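Local atomic coordinates of putative sugar binding protein (Bacteroides vulgatus ATCC 8482, PDB entry 3KEZ), a protein that probably binds sugars at the outer membrane as a calcium-containing member of the SusD family of nutrient-binding proteins. Residues I88-N93 / E153-D158. Numbering follows the deposited sequence.
Sequences IIQNCN and ELSTID
Gln90 sets its CG anti to the carbonyl carbon (chi1 -79°) and bends at chi2 (-68°), which carries its carboxamide off the helix and alongside the backbone of 153-155. Asn93, one turn on, also has CG anti to the carbonyl carbon, and its amide comes to the same loop. The Gln90 amide spans two peptide groups: OE1 accepts from Ser155 N at 2.7 Å in a nearly straight bond (176°), although the donor stands above the carbonyl plane, while NE2 donates to Glu153 O at 3.0 Å along a more bent path. Glu153 O takes a second bond, from Asn93 ND2 at 3.1 Å, so two donors from successive helical turns grip one carbonyl; the Gln90 donor lies in its plane and the Asn93 donor above it. Asn93 is itself positioned by Arg123, which donates to OD1, and by Val151 O, which accepts from ND2. Methyl CD2 of Leu154 adds van der Waals contact, resting 3.5 Å from Gln90 O and 4.0 Å from Asn93 CB. An alanine in place of Gln90 would probably loosen residues 153-155, since both direct carboxamide bonds to the loop would be lost. The contact pins the surface loop between helices 138-141 and 166-183 onto helix 80-96, whose Ile88, Ile89 and Cys92 pack against helix 109-134.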
ATOM      1  N   ILE A  88     -16.118  -1.135  -1.565  1.00  9.38           N
ATOM      2  CA  ILE A  88     -15.603  -1.421  -0.250  1.00 11.21           C
ATOM      3  C   ILE A  88     -16.132  -0.414   0.811  1.00 10.05           C
ATOM      4  O   ILE A  88     -16.691  -0.802   1.862  1.00 10.95           O
ATOM      5  CB  ILE A  88     -14.037  -1.443  -0.277  1.00  9.09           C
ATOM      6  CG1 ILE A  88     -13.530  -2.661  -1.041  1.00 13.02           C
ATOM      7  CG2 ILE A  88     -13.475  -1.354   1.152  1.00  6.92           C
ATOM      8  CD1 ILE A  88     -12.096  -2.515  -1.509  1.00 14.36           C
ATOM      9  N   ILE A  89     -15.963   0.871   0.538  1.00  9.50           N
ATOM     10  CA  ILE A  89     -16.506   1.921   1.442  1.00  9.59           C
ATOM     11  C   ILE A  89     -18.028   1.768   1.681  1.00  5.95           C
ATOM     12  O   ILE A  89     -18.495   1.874   2.808  1.00  9.89           O
ATOM     13  CB  ILE A  89     -16.195   3.384   0.896  1.00  9.24           C
ATOM     14  CG1 ILE A  89     -14.676   3.636   0.920  1.00  7.87           C
ATOM     15  CG2 ILE A  89     -17.054   4.407   1.661  1.00 10.31           C
ATOM     16  CD1 ILE A  89     -14.170   4.952   0.174  1.00  7.07           C
ATOM     17  N   GLN A  90     -18.803   1.517   0.635  1.00  9.19           N
ATOM     18  CA  GLN A  90     -20.264   1.323   0.838  1.00  9.65           C
ATOM     19  C   GLN A  90     -20.566   0.201   1.832  1.00  9.95           C
ATOM     20  O   GLN A  90     -21.436   0.344   2.671  1.00  8.23           O
ATOM     21  CB  GLN A  90     -20.999   1.011  -0.472  1.00 11.43           C
ATOM     22  CG  GLN A  90     -21.298   2.171  -1.347  1.00 19.14           C
ATOM     23  CD  GLN A  90     -22.323   3.111  -0.754  1.00 18.69           C
ATOM     24  OE1 GLN A  90     -23.518   2.802  -0.701  1.00 21.76           O
ATOM     25  NE2 GLN A  90     -21.866   4.266  -0.322  1.00  9.71           N
ATOM     26  N   ASN A  91     -19.851  -0.926   1.737  1.00 12.02           N
ATOM     27  CA  ASN A  91     -20.088  -2.041   2.678  1.00 10.27           C
ATOM     28  C   ASN A  91     -19.566  -1.787   4.093  1.00  8.25           C
ATOM     29  O   ASN A  91     -20.133  -2.298   5.097  1.00  9.44           O
ATOM     30  CB  ASN A  91     -19.555  -3.348   2.071  1.00 11.05           C
ATOM     31  CG  ASN A  91     -20.456  -3.848   0.938  1.00 14.72           C
ATOM     32  OD1 ASN A  91     -21.546  -4.332   1.190  1.00 11.97           O
ATOM     33  ND2 ASN A  91     -20.030  -3.657  -0.302  1.00 21.33           N
ATOM     34  N   CYS A  92     -18.489  -1.004   4.193  1.00 11.12           N
ATOM     35  CA  CYS A  92     -18.038  -0.527   5.489  1.00 10.37           C
ATOM     36  C   CYS A  92     -19.114   0.340   6.129  1.00  9.83           C
ATOM     37  O   CYS A  92     -19.402   0.174   7.288  1.00  8.49           O
ATOM     38  CB  CYS A  92     -16.752   0.282   5.385  1.00 11.90           C
ATOM     39  SG  CYS A  92     -15.268  -0.699   4.914  1.00 13.30           S
ATOM     40  N   ASN A  93     -19.682   1.279   5.361  1.00 10.47           N
ATOM     41  CA  ASN A  93     -20.811   2.115   5.798  1.00  8.48           C
ATOM     42  C   ASN A  93     -22.001   1.310   6.240  1.00 11.17           C
ATOM     43  O   ASN A  93     -22.593   1.607   7.278  1.00  9.56           O
ATOM     44  CB  ASN A  93     -21.235   3.080   4.681  1.00  9.50           C
ATOM     45  CG  ASN A  93     -20.142   4.087   4.350  1.00  9.05           C
ATOM     46  OD1 ASN A  93     -19.165   4.206   5.104  1.00  9.57           O
ATOM     47  ND2 ASN A  93     -20.291   4.816   3.242  1.00  7.91           N
ATOM     48  N   GLU A 153     -22.683   7.282   4.045  1.00 13.15           N
ATOM     49  CA  GLU A 153     -23.938   6.548   4.098  1.00 15.20           C
ATOM     50  C   GLU A 153     -24.104   5.678   2.832  1.00 14.23           C
ATOM     51  O   GLU A 153     -23.144   5.452   2.098  1.00 12.71           O
ATOM     52  CB  GLU A 153     -25.083   7.527   4.335  1.00 16.37           C
ATOM     53  CG  GLU A 153     -24.852   8.381   5.589  1.00 25.38           C
ATOM     54  CD  GLU A 153     -25.984   9.356   5.870  1.00 37.05           C
ATOM     55  OE1 GLU A 153     -26.228  10.260   5.031  1.00 45.03           O
ATOM     56  OE2 GLU A 153     -26.609   9.230   6.942  1.00 41.89           O
ATOM     57  N   LEU A 154     -25.301   5.150   2.604  1.00 15.41           N
ATOM     58  CA  LEU A 154     -25.504   4.221   1.513  1.00 13.51           C
ATOM     59  C   LEU A 154     -25.993   4.985   0.280  1.00 13.33           C
ATOM     60  O   LEU A 154     -26.910   5.823   0.341  1.00 13.24           O
ATOM     61  CB  LEU A 154     -26.497   3.113   1.911  1.00 11.61           C
ATOM     62  CG  LEU A 154     -26.148   2.273   3.150  1.00 12.57           C
ATOM     63  CD1 LEU A 154     -27.211   1.167   3.343  1.00  7.73           C
ATOM     64  CD2 LEU A 154     -24.650   1.717   3.108  1.00  7.09           C
ATOM     65  N   SER A 155     -25.395   4.672  -0.842  1.00 14.94           N
ATOM     66  CA  SER A 155     -25.743   5.279  -2.117  1.00 14.27           C
ATOM     67  C   SER A 155     -27.112   4.832  -2.655  1.00 12.73           C
ATOM     68  O   SER A 155     -27.560   3.722  -2.403  1.00 13.80           O
ATOM     69  CB  SER A 155     -24.660   4.894  -3.125  1.00 16.65           C
ATOM     70  OG  SER A 155     -23.446   5.541  -2.765  1.00 24.25           O
ATOM     71  N   THR A 156     -27.774   5.726  -3.362  1.00 12.10           N
ATOM     72  CA  THR A 156     -28.997   5.425  -4.116  1.00 13.41           C
ATOM     73  C   THR A 156     -28.780   5.940  -5.513  1.00 14.94           C
ATOM     74  O   THR A 156     -27.764   6.595  -5.774  1.00 15.08           O
ATOM     75  CB  THR A 156     -30.212   6.196  -3.589  1.00 16.26           C
ATOM     76  OG1 THR A 156     -30.046   7.594  -3.894  1.00 11.17           O
ATOM     77  CG2 THR A 156     -30.409   5.956  -2.073  1.00  7.42           C
ATOM     78  N   ILE A 157     -29.758   5.718  -6.392  1.00 18.08           N
ATOM     79  CA  ILE A 157     -29.700   6.273  -7.759  1.00 16.79           C
ATOM     80  C   ILE A 157     -29.611   7.815  -7.834  1.00 20.53           C
ATOM     81  O   ILE A 157     -29.241   8.370  -8.889  1.00 23.47           O
ATOM     82  CB  ILE A 157     -30.864   5.764  -8.654  1.00 16.66           C
ATOM     83  CG1 ILE A 157     -32.221   6.342  -8.213  1.00 13.60           C
ATOM     84  CG2 ILE A 157     -30.877   4.255  -8.665  1.00 18.64           C
ATOM     85  CD1 ILE A 157     -33.359   6.035  -9.160  1.00 13.14           C
ATOM     86  N   ASP A 158     -29.954   8.490  -6.738  1.00 17.66           N
ATOM     87  CA  ASP A 158     -29.984   9.945  -6.659  1.00 17.74           C
ATOM     88  C   ASP A 158     -28.664  10.554  -6.129  1.00 18.80           C
ATOM     89  O   ASP A 158     -28.557  11.778  -6.042  1.00 21.69           O
ATOM     90  CB  ASP A 158     -31.104  10.336  -5.706  1.00 17.84           C
ATOM     91  CG  ASP A 158     -31.424  11.841  -5.702  1.00 27.34           C
ATOM     92  OD1 ASP A 158     -31.278  12.498  -6.767  1.00 21.84           O
ATOM     93  OD2 ASP A 158     -31.856  12.325  -4.609  1.00 22.66           O
TER
HETATM   94  O   HOH W   1     -26.584   1.420  -1.656  1.00 15.75           O